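Side-chain contacts in general negative regulator of transcription subunit 2 (Saccharomyces cerevisiae, PDB 4BY6), which serves as a core subunit of the CCR4-NOT complex, needed for its integrity, in general transcription regulation and in cytoplasmic mRNA deadenylation and turnover: residues E[102-107]-E[125-130]; E[136-141]-E[166-171]; E[49-54]-E[69-74]. All coordinates share one frame; numbering follows the deposited sequence.

Interaction 1: residues E[102-107]-E[125-130]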
loop_
_atom_site.group_PDB
_atom_site.type_symbol
_atom_site.label_atom_id
_atom_site.label_comp_id
_atom_site.label_asym_id
_atom_site.label_seq_id
_atom_site.Cartn_x
_atom_site.Cartn_y
_atom_site.Cartn_z
ATOM N N GLN E 102 32.129 27.404 -17.443
ATOM C CA GLN E 102 33.311 26.691 -16.968
ATOM C C GLN E 102 32.921 25.490 -16.106
ATOM O O GLN E 102 33.519 24.418 -16.223
ATOM C CB GLN E 102 34.221 27.643 -16.194
ATOM C CG GLN E 102 34.888 28.711 -17.069
ATOM C CD GLN E 102 33.929 29.834 -17.487
ATOM O OE1 GLN E 102 32.746 29.831 -17.123
ATOM N NE2 GLN E 102 34.441 30.796 -18.255
ATOM N N ARG E 103 31.901 25.643 -15.270
ATOM C CA ARG E 103 31.386 24.496 -14.534
ATOM C C ARG E 103 30.700 23.453 -15.436
ATOM O O ARG E 103 30.934 22.241 -15.281
ATOM C CB ARG E 103 30.406 24.957 -13.479
ATOM C CG ARG E 103 31.032 25.119 -12.152
ATOM C CD ARG E 103 29.985 25.355 -11.122
ATOM N NE ARG E 103 29.206 26.542 -11.415
ATOM C CZ ARG E 103 28.087 26.848 -10.780
ATOM N NH1 ARG E 103 27.635 26.042 -9.820
ATOM N NH2 ARG E 103 27.429 27.953 -11.104
ATOM N N VAL E 104 29.878 23.917 -16.382
ATOM C CA VAL E 104 29.115 22.992 -17.216
ATOM C C VAL E 104 30.053 22.161 -18.113
ATOM O O VAL E 104 29.841 20.968 -18.345
ATOM C CB VAL E 104 28.077 23.740 -18.048
ATOM C CG1 VAL E 104 27.350 22.801 -18.983
ATOM C CG2 VAL E 104 27.077 24.390 -17.137
ATOM N N ALA E 105 31.132 22.776 -18.555
ATOM C CA ALA E 105 32.132 22.079 -19.347
ATOM C C ALA E 105 32.735 20.852 -18.665
ATOM O O ALA E 105 33.313 20.000 -19.338
ATOM C CB ALA E 105 33.259 23.051 -19.709
ATOM N N LEU E 106 32.633 20.767 -17.341
ATOM C CA LEU E 106 33.282 19.668 -16.617
ATOM C C LEU E 106 32.434 18.415 -16.638
ATOM O O LEU E 106 32.897 17.346 -16.270
ATOM C CB LEU E 106 33.566 20.057 -15.168
ATOM C CG LEU E 106 34.569 21.183 -14.984
ATOM C CD1 LEU E 106 34.576 21.571 -13.548
ATOM C CD2 LEU E 106 35.883 20.685 -15.390
ATOM N N PHE E 107 31.187 18.558 -17.070
ATOM C CA PHE E 107 30.243 17.453 -17.015
ATOM C C PHE E 107 30.319 16.572 -18.256
ATOM O O PHE E 107 30.645 17.049 -19.348
ATOM C CB PHE E 107 28.818 17.984 -16.858
ATOM C CG PHE E 107 28.629 18.862 -15.662
ATOM C CD1 PHE E 107 29.332 18.617 -14.484
ATOM C CD2 PHE E 107 27.727 19.921 -15.694
ATOM C CE1 PHE E 107 29.139 19.426 -13.362
ATOM C CE2 PHE E 107 27.531 20.730 -14.572
ATOM C CZ PHE E 107 28.233 20.478 -13.413
ATOM N N GLN E 125 19.516 24.901 -19.088
ATOM C CA GLN E 125 19.119 24.233 -20.326
ATOM C C GLN E 125 19.866 24.862 -21.507
ATOM O O GLN E 125 20.413 24.149 -22.354
ATOM C CB GLN E 125 17.605 24.310 -20.543
ATOM C CG GLN E 125 17.116 23.551 -21.784
ATOM C CD GLN E 125 15.606 23.565 -21.946
ATOM O OE1 GLN E 125 14.968 24.620 -21.978
ATOM N NE2 GLN E 125 15.024 22.383 -22.039
ATOM N N GLU E 126 19.918 26.191 -21.540
ATOM C CA GLU E 126 20.658 26.882 -22.583
ATOM C C GLU E 126 22.175 26.565 -22.549
ATOM O O GLU E 126 22.829 26.425 -23.596
ATOM C CB GLU E 126 20.444 28.386 -22.473
ATOM C CG GLU E 126 21.145 29.185 -23.558
ATOM C CD GLU E 126 20.451 29.087 -24.909
ATOM O OE1 GLU E 126 19.296 28.604 -24.974
ATOM O OE2 GLU E 126 21.078 29.476 -25.913
ATOM N N LEU E 127 22.745 26.479 -21.355
ATOM C CA LEU E 127 24.168 26.225 -21.272
ATOM C C LEU E 127 24.491 24.790 -21.732
ATOM O O LEU E 127 25.464 24.559 -22.460
ATOM C CB LEU E 127 24.669 26.494 -19.854
ATOM C CG LEU E 127 24.750 27.965 -19.412
ATOM C CD1 LEU E 127 25.486 28.058 -18.103
ATOM C CD2 LEU E 127 25.423 28.878 -20.439
ATOM N N THR E 128 23.662 23.830 -21.343
ATOM C CA THR E 128 23.872 22.462 -21.804
ATOM C C THR E 128 23.617 22.335 -23.315
ATOM O O THR E 128 24.260 21.553 -23.998
ATOM C CB THR E 128 22.989 21.462 -21.043
ATOM O OG1 THR E 128 21.631 21.920 -21.029
ATOM C CG2 THR E 128 23.486 21.323 -19.614
ATOM N N TYR E 129 22.667 23.089 -23.838
ATOM C CA TYR E 129 22.495 23.112 -25.273
ATOM C C TYR E 129 23.775 23.611 -25.958
ATOM O O TYR E 129 24.250 23.016 -26.928
ATOM C CB TYR E 129 21.311 23.998 -25.670
ATOM C CG TYR E 129 21.310 24.328 -27.145
ATOM C CD1 TYR E 129 20.805 23.434 -28.065
ATOM C CD2 TYR E 129 21.870 25.516 -27.623
ATOM C CE1 TYR E 129 20.802 23.724 -29.415
ATOM C CE2 TYR E 129 21.880 25.810 -28.974
ATOM C CZ TYR E 129 21.342 24.908 -29.867
ATOM O OH TYR E 129 21.349 25.166 -31.220
ATOM N N LEU E 130 24.332 24.708 -25.461
ATOM C CA LEU E 130 25.523 25.273 -26.101
ATOM C C LEU E 130 26.726 24.343 -26.009
ATOM O O LEU E 130 27.498 24.220 -26.964
ATOM C CB LEU E 130 25.871 26.620 -25.487
ATOM C CG LEU E 130 24.809 27.690 -25.698
ATOM C CD1 LEU E 130 25.108 28.872 -24.827
ATOM C CD2 LEU E 130 24.739 28.090 -27.149
#

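Interaction 2: residues E[136-141]-E[166-171]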
loop_
_atom_site.group_PDB
_atom_site.type_symbol
_atom_site.label_atom_id
_atom_site.label_comp_id
_atom_site.label_asym_id
_atom_site.label_seq_id
_atom_site.Cartn_x
_atom_site.Cartn_y
_atom_site.Cartn_z
ATOM N N ASN E 136 29.777 18.775 -30.820
ATOM C CA ASN E 136 29.296 18.267 -32.100
ATOM C C ASN E 136 28.040 17.361 -31.993
ATOM O O ASN E 136 27.843 16.455 -32.803
ATOM C CB ASN E 136 30.425 17.546 -32.832
ATOM C CG ASN E 136 30.174 17.470 -34.308
ATOM O OD1 ASN E 136 29.545 18.366 -34.878
ATOM N ND2 ASN E 136 30.633 16.389 -34.946
ATOM N N TRP E 137 27.199 17.611 -30.989
ATOM C CA TRP E 137 25.857 17.047 -30.955
ATOM C C TRP E 137 24.930 18.027 -31.645
ATOM O O TRP E 137 25.098 19.234 -31.519
ATOM C CB TRP E 137 25.377 16.809 -29.518
ATOM C CG TRP E 137 25.990 15.640 -28.878
ATOM C CD1 TRP E 137 27.156 15.613 -28.160
ATOM C CD2 TRP E 137 25.481 14.307 -28.870
ATOM N NE1 TRP E 137 27.402 14.342 -27.715
ATOM C CE2 TRP E 137 26.389 13.518 -28.134
ATOM C CE3 TRP E 137 24.345 13.700 -29.413
ATOM C CZ2 TRP E 137 26.194 12.147 -27.925
ATOM C CZ3 TRP E 137 24.155 12.344 -29.210
ATOM C CH2 TRP E 137 25.075 11.580 -28.467
ATOM N N ARG E 138 23.942 17.521 -32.356
ATOM C CA ARG E 138 22.930 18.379 -32.936
ATOM C C ARG E 138 21.561 17.991 -32.372
ATOM O O ARG E 138 21.293 16.816 -32.113
ATOM C CB ARG E 138 22.951 18.279 -34.458
ATOM C CG ARG E 138 24.058 19.069 -35.135
ATOM C CD ARG E 138 24.860 18.142 -36.074
ATOM N NE ARG E 138 24.571 18.240 -37.517
ATOM C CZ ARG E 138 25.034 17.378 -38.428
ATOM N NH1 ARG E 138 25.789 16.352 -38.041
ATOM N NH2 ARG E 138 24.741 17.526 -39.723
ATOM N N TYR E 139 20.710 18.985 -32.147
ATOM C CA TYR E 139 19.391 18.750 -31.551
ATOM C C TYR E 139 18.261 18.667 -32.590
ATOM O O TYR E 139 18.028 19.612 -33.342
ATOM C CB TYR E 139 19.076 19.851 -30.532
ATOM C CG TYR E 139 17.713 19.720 -29.914
ATOM C CD1 TYR E 139 17.446 18.721 -28.986
ATOM C CD2 TYR E 139 16.695 20.592 -30.252
ATOM C CE1 TYR E 139 16.206 18.588 -28.423
ATOM C CE2 TYR E 139 15.450 20.471 -29.685
ATOM C CZ TYR E 139 15.207 19.470 -28.771
ATOM O OH TYR E 139 13.959 19.366 -28.200
ATOM N N HIS E 140 17.566 17.532 -32.635
ATOM C CA HIS E 140 16.440 17.364 -33.553
ATOM C C HIS E 140 15.166 17.976 -32.992
ATOM O O HIS E 140 14.702 17.577 -31.921
ATOM C CB HIS E 140 16.218 15.886 -33.852
ATOM C CG HIS E 140 15.352 15.636 -35.045
ATOM N ND1 HIS E 140 13.981 15.486 -34.951
ATOM C CD2 HIS E 140 15.655 15.526 -36.358
ATOM C CE1 HIS E 140 13.482 15.269 -36.157
ATOM N NE2 HIS E 140 14.474 15.295 -37.031
ATOM N N LYS E 141 14.599 18.922 -33.735
ATOM C CA LYS E 141 13.478 19.734 -33.259
ATOM C C LYS E 141 12.180 18.982 -33.021
ATOM O O LYS E 141 11.517 19.203 -31.993
ATOM C CB LYS E 141 13.195 20.848 -34.249
ATOM C CG LYS E 141 14.329 21.828 -34.425
ATOM C CD LYS E 141 14.003 22.663 -35.631
ATOM C CE LYS E 141 15.084 23.631 -35.974
ATOM N NZ LYS E 141 14.689 24.259 -37.256
ATOM N N GLY E 166 23.045 9.435 -43.587
ATOM C CA GLY E 166 24.247 9.046 -42.873
ATOM C C GLY E 166 24.011 8.209 -41.642
ATOM O O GLY E 166 22.876 7.885 -41.307
ATOM N N SER E 167 25.094 7.876 -40.951
ATOM C CA SER E 167 25.013 7.094 -39.730
ATOM C C SER E 167 25.152 7.998 -38.510
ATOM O O SER E 167 26.048 8.832 -38.446
ATOM C CB SER E 167 26.081 6.013 -39.720
ATOM O OG SER E 167 25.990 5.270 -38.525
ATOM N N TYR E 168 24.258 7.824 -37.543
ATOM C CA TYR E 168 24.196 8.720 -36.401
ATOM C C TYR E 168 24.000 7.930 -35.134
ATOM O O TYR E 168 23.615 6.768 -35.169
ATOM C CB TYR E 168 23.055 9.732 -36.566
ATOM C CG TYR E 168 23.147 10.505 -37.849
ATOM C CD1 TYR E 168 23.883 11.682 -37.920
ATOM C CD2 TYR E 168 22.536 10.045 -39.002
ATOM C CE1 TYR E 168 23.986 12.392 -39.108
ATOM C CE2 TYR E 168 22.645 10.736 -40.188
ATOM C CZ TYR E 168 23.365 11.912 -40.235
ATOM O OH TYR E 168 23.462 12.611 -41.417
ATOM N N VAL E 169 24.267 8.582 -34.018
ATOM C CA VAL E 169 24.065 8.032 -32.694
ATOM C C VAL E 169 23.076 8.963 -32.031
ATOM O O VAL E 169 23.370 10.153 -31.871
ATOM C CB VAL E 169 25.395 7.951 -31.884
ATOM C CG1 VAL E 169 25.172 7.340 -30.526
ATOM C CG2 VAL E 169 26.401 7.162 -32.627
ATOM N N PHE E 170 21.891 8.437 -31.718
ATOM C CA PHE E 170 20.822 9.176 -31.034
ATOM C C PHE E 170 20.838 8.932 -29.522
ATOM O O PHE E 170 21.043 7.803 -29.078
ATOM C CB PHE E 170 19.461 8.759 -31.574
ATOM C CG PHE E 170 19.161 9.239 -32.961
ATOM C CD1 PHE E 170 19.669 8.586 -34.070
ATOM C CD2 PHE E 170 18.320 10.323 -33.155
ATOM C CE1 PHE E 170 19.358 9.034 -35.363
ATOM C CE2 PHE E 170 18.011 10.766 -34.433
ATOM C CZ PHE E 170 18.532 10.127 -35.537
ATOM N N PHE E 171 20.596 9.953 -28.710
ATOM C CA PHE E 171 20.473 9.656 -27.288
ATOM C C PHE E 171 19.012 9.500 -26.897
ATOM O O PHE E 171 18.191 10.380 -27.153
ATOM C CB PHE E 171 21.161 10.721 -26.416
ATOM C CG PHE E 171 21.086 10.420 -24.943
ATOM C CD1 PHE E 171 21.864 9.405 -24.386
ATOM C CD2 PHE E 171 20.220 11.130 -24.113
ATOM C CE1 PHE E 171 21.780 9.106 -23.021
ATOM C CE2 PHE E 171 20.143 10.844 -22.748
ATOM C CZ PHE E 171 20.926 9.825 -22.201
#

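Interaction 3: residues E[49-54]-E[69-74]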
loop_
_atom_site.group_PDB
_atom_site.type_symbol
_atom_site.label_atom_id
_atom_site.label_comp_id
_atom_site.label_asym_id
_atom_site.label_seq_id
_atom_site.Cartn_x
_atom_site.Cartn_y
_atom_site.Cartn_z
ATOM N N ASP E 49 11.683 -11.658 -3.771
ATOM C CA ASP E 49 10.977 -10.946 -2.704
ATOM C C ASP E 49 11.107 -9.435 -2.860
ATOM O O ASP E 49 12.208 -8.884 -2.888
ATOM C CB ASP E 49 11.497 -11.354 -1.325
ATOM C CG ASP E 49 10.849 -12.619 -0.802
ATOM O OD1 ASP E 49 10.262 -13.369 -1.609
ATOM O OD2 ASP E 49 10.929 -12.859 0.421
ATOM N N HIS E 50 9.969 -8.768 -2.954
ATOM C CA HIS E 50 9.965 -7.339 -3.131
ATOM C C HIS E 50 8.714 -6.744 -2.496
ATOM O O HIS E 50 7.612 -7.208 -2.744
ATOM C CB HIS E 50 10.056 -6.995 -4.624
ATOM C CG HIS E 50 9.960 -5.528 -4.915
ATOM N ND1 HIS E 50 8.992 -4.995 -5.739
ATOM C CD2 HIS E 50 10.703 -4.479 -4.486
ATOM C CE1 HIS E 50 9.146 -3.682 -5.810
ATOM N NE2 HIS E 50 10.179 -3.345 -5.059
ATOM N N ARG E 51 8.898 -5.748 -1.636
ATOM C CA ARG E 51 7.787 -4.967 -1.088
ATOM C C ARG E 51 7.165 -4.060 -2.142
ATOM O O ARG E 51 7.853 -3.238 -2.756
ATOM C CB ARG E 51 8.267 -4.131 0.104
ATOM C CG ARG E 51 8.565 -4.976 1.325
ATOM C CD ARG E 51 9.488 -4.293 2.326
ATOM N NE ARG E 51 8.931 -3.061 2.875
ATOM C CZ ARG E 51 9.233 -2.586 4.081
ATOM N NH1 ARG E 51 10.056 -3.264 4.873
ATOM N NH2 ARG E 51 8.689 -1.457 4.511
ATOM N N VAL E 52 5.865 -4.190 -2.349
ATOM C CA VAL E 52 5.186 -3.359 -3.336
ATOM C C VAL E 52 4.389 -2.240 -2.683
ATOM O O VAL E 52 4.090 -1.227 -3.329
ATOM C CB VAL E 52 4.234 -4.185 -4.224
ATOM C CG1 VAL E 52 4.999 -5.303 -4.887
ATOM C CG2 VAL E 52 3.113 -4.763 -3.380
ATOM N N LEU E 53 4.042 -2.425 -1.412
ATOM C CA LEU E 53 3.106 -1.526 -0.752
ATOM C C LEU E 53 3.679 -0.135 -0.460
ATOM O O LEU E 53 2.934 0.840 -0.386
ATOM C CB LEU E 53 2.603 -2.170 0.544
ATOM C CG LEU E 53 1.517 -3.232 0.332
ATOM C CD1 LEU E 53 1.102 -3.903 1.634
ATOM C CD2 LEU E 53 0.302 -2.589 -0.348
ATOM N N ASP E 54 4.995 -0.026 -0.337
ATOM C CA ASP E 54 5.602 1.246 0.047
ATOM C C ASP E 54 5.740 2.221 -1.116
ATOM O O ASP E 54 6.174 3.365 -0.932
ATOM C CB ASP E 54 6.949 0.994 0.696
ATOM C CG ASP E 54 6.807 0.295 2.022
ATOM O OD1 ASP E 54 6.631 1.023 3.036
ATOM O OD2 ASP E 54 6.836 -0.967 2.039
ATOM N N GLU E 69 6.262 9.263 -4.469
ATOM C CA GLU E 69 7.459 9.333 -3.648
ATOM C C GLU E 69 7.290 8.534 -2.357
ATOM O O GLU E 69 6.381 8.797 -1.562
ATOM C CB GLU E 69 7.785 10.793 -3.368
ATOM C CG GLU E 69 9.114 11.057 -2.713
ATOM C CD GLU E 69 9.354 12.538 -2.584
ATOM O OE1 GLU E 69 9.783 13.143 -3.601
ATOM O OE2 GLU E 69 9.040 13.093 -1.498
ATOM N N PRO E 70 8.147 7.527 -2.165
ATOM C CA PRO E 70 8.110 6.704 -0.952
ATOM C C PRO E 70 8.713 7.435 0.238
ATOM O O PRO E 70 9.180 8.569 0.079
ATOM C CB PRO E 70 8.968 5.494 -1.328
ATOM C CG PRO E 70 9.955 6.055 -2.310
ATOM C CD PRO E 70 9.180 7.076 -3.111
ATOM N N ARG E 71 8.710 6.795 1.405
ATOM C CA ARG E 71 9.480 7.288 2.532
ATOM C C ARG E 71 10.946 7.111 2.212
ATOM O O ARG E 71 11.314 6.162 1.532
ATOM C CB ARG E 71 9.158 6.513 3.793
ATOM C CG ARG E 71 7.741 6.581 4.254
ATOM C CD ARG E 71 7.585 5.846 5.581
ATOM N NE ARG E 71 7.750 4.406 5.429
ATOM C CZ ARG E 71 8.087 3.580 6.410
ATOM N NH1 ARG E 71 8.279 4.046 7.638
ATOM N NH2 ARG E 71 8.207 2.285 6.168
ATOM N N PHE E 72 11.796 8.009 2.684
ATOM C CA PHE E 72 13.232 7.788 2.516
ATOM C C PHE E 72 14.025 8.615 3.513
ATOM O O PHE E 72 13.558 9.647 3.992
ATOM C CB PHE E 72 13.682 8.099 1.087
ATOM C CG PHE E 72 13.559 9.539 0.716
ATOM C CD1 PHE E 72 14.651 10.384 0.807
ATOM C CD2 PHE E 72 12.355 10.053 0.276
ATOM C CE1 PHE E 72 14.544 11.709 0.460
ATOM C CE2 PHE E 72 12.246 11.377 -0.065
ATOM C CZ PHE E 72 13.343 12.205 0.029
ATOM N N PHE E 73 15.232 8.157 3.822
ATOM C CA PHE E 73 16.026 8.821 4.844
ATOM C C PHE E 73 17.157 9.687 4.281
ATOM O O PHE E 73 17.986 9.226 3.489
ATOM C CB PHE E 73 16.611 7.799 5.804
ATOM C CG PHE E 73 17.482 8.405 6.840
ATOM C CD1 PHE E 73 16.953 9.299 7.759
ATOM C CD2 PHE E 73 18.835 8.132 6.871
ATOM C CE1 PHE E 73 17.749 9.874 8.707
ATOM C CE2 PHE E 73 19.636 8.707 7.810
ATOM C CZ PHE E 73 19.094 9.578 8.734
ATOM N N THR E 74 17.176 10.946 4.704
ATOM C CA THR E 74 18.230 11.885 4.335
ATOM C C THR E 74 19.017 12.302 5.559
ATOM O O THR E 74 18.506 13.052 6.387
ATOM C CB THR E 74 17.662 13.144 3.696
ATOM O OG1 THR E 74 16.965 12.807 2.491
ATOM C CG2 THR E 74 18.762 14.125 3.411
#

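Interaction 1: residues E[102-107]-E[125-130]
V104 meets L127 and T128 through its two methyls, and the contact across these segments is entirely apolar. The first branch, CG1, lies anti to the backbone N (chi1 176°) and comes within 4.2 Å of T128 CG2. The second, CG2, touches L127 at two points: CD1 of the leucine is 4.1 Å from V104 CG2, while L127 CB is 4.2 Å from the same methyl. V104 and T128 cross at about a right angle; L127 and T128, neighbours on helix 123-134, take one methyl each. Together the segments bury only 119 Å², yet all three side chains are buried; L112 of helix 109-118 packs on both V104 and T128.

The polar bonds near these three side chains run within the helix or turn that carries them. The T128 hydroxyl turns back on its own helix toward I124 O, with Q125 O also near at 2.9 Å from OG1, which leaves the methyl to face V104. On the other side, F107 N bonds to V104 O at 3.0 Å, closing a type I turn that ends the segment. Short helix, turn and longer helix thus belong to the small helical bundle that precedes the beta-sheet in NOT2/NOT3/NOT5 C-terminal domains, the NOT-box.

Interaction 2: residues E[136-141]-E[166-171]
W137 has its CG anti to the carbonyl carbon (chi1 -75°), and its chi2 of 89° stands the indole roughly perpendicular to the CA-CB-CG plane; together they carry the six-membered end of the ring to V169 and F171. The backbones themselves stay well apart, the nearest CA atoms being those of W137 and F170 at 9.3 Å, so the approach is the work of the side chain. At its far end W137 CZ3 lies 3.5 Å from V169 O and CH2 of the same ring 4.1 Å from that oxygen, a van der Waals approach of ring carbons to a carbonyl. The same CZ3 is 4.4 Å from F171 CB, an apolar contact at the root of the phenylalanine. F113 of helix 109-118 links both aromatics, edge-to-face with W137 and stacked with F171.

The topology explains the distance: strand 145-149 pairs antiparallel with both strand 138-140 and strand 163-172, and therefore lies between them in the sheet of the SH3-like C-terminal domain. The tryptophan reaches past this middle strand, packing on W146 and T148 as it goes. Just before it, N136, at positive phi, is the C-prime residue of the Schellman motif that ends helix 123-134, with W137 N directed to L132 O.

A second, looser contact joins the next residue, R138, to Y168, just before V169. R138 NH1 sits at the edge of the Y168 ring, near its plane, 4.5 Å from CE1 of that tyrosine; this position is not over the ring face, as a cation-pi pair would require. The tyrosine hydroxyl is held from within its own strand, by a hydrogen bond between Y168 OH and E164 OE2.

Interaction 3: residues E[49-54]-E[69-74]
R51 and R71 both turn their guanidinium groups to one face of the D54 carboxylate, R51 to OD2 and R71 to OD1. From R51 CB the chain runs out through CG and CD as an aliphatic stem, then bends at chi3 (62°), which swings the head over toward D54. There NE gives a hydrogen bond to D54 OD2 at 3.1 Å, with an N-H...O angle of 152°. NH2 gives a second to the same oxygen, also 3.1 Å from R51 NH2 to D54 OD2, so the arginine grips side-on with two nitrogens converging on a single atom. OD2 lies in the guanidinium plane, but both donors reach it from above one face of the carboxylate.

Beyond this grip, R51 NH2 is 4.1 Å from R71 NH2, edge to edge. The second arginine makes a long salt bridge, D54 OD1 to R71 NH2 at 3.7 Å, which places D54 as the shared counter-charge. A leucine in place of R51 would probably leave D54 OD2 without its two donors and the carboxylate freer to turn away from R71.

Beneath the charges, P70 CB rests 3.5 Å from D54 O. The whole is a three-residue salt-bridge network joining a loop with a 3-10 turn to an irregular one through a single long salt bridge, in a region without strands that runs along two other protein chains, consistent with a part in holding the complex together.

Interactions 1 and 2 belong to one folded unit: helix 123-134, half of the first, leads directly to strand 138-140 of the second, and their nearest atoms are about 4 Å apart. Helix 109-118 serves both, with L112 at the helical contact and F113 at the sheet. Each is buried, but methyl groups make the helical contact, whereas in the sheet a tryptophan ring spans the distance set by the strand between. Interaction 3 stands apart, its centre about 34 Å and 38 Å from the centres of the other two, in loops without regular sheet and only partly buried. There charge replaces hydrophobic packing, and neighbouring proteins supply much of the surroundings.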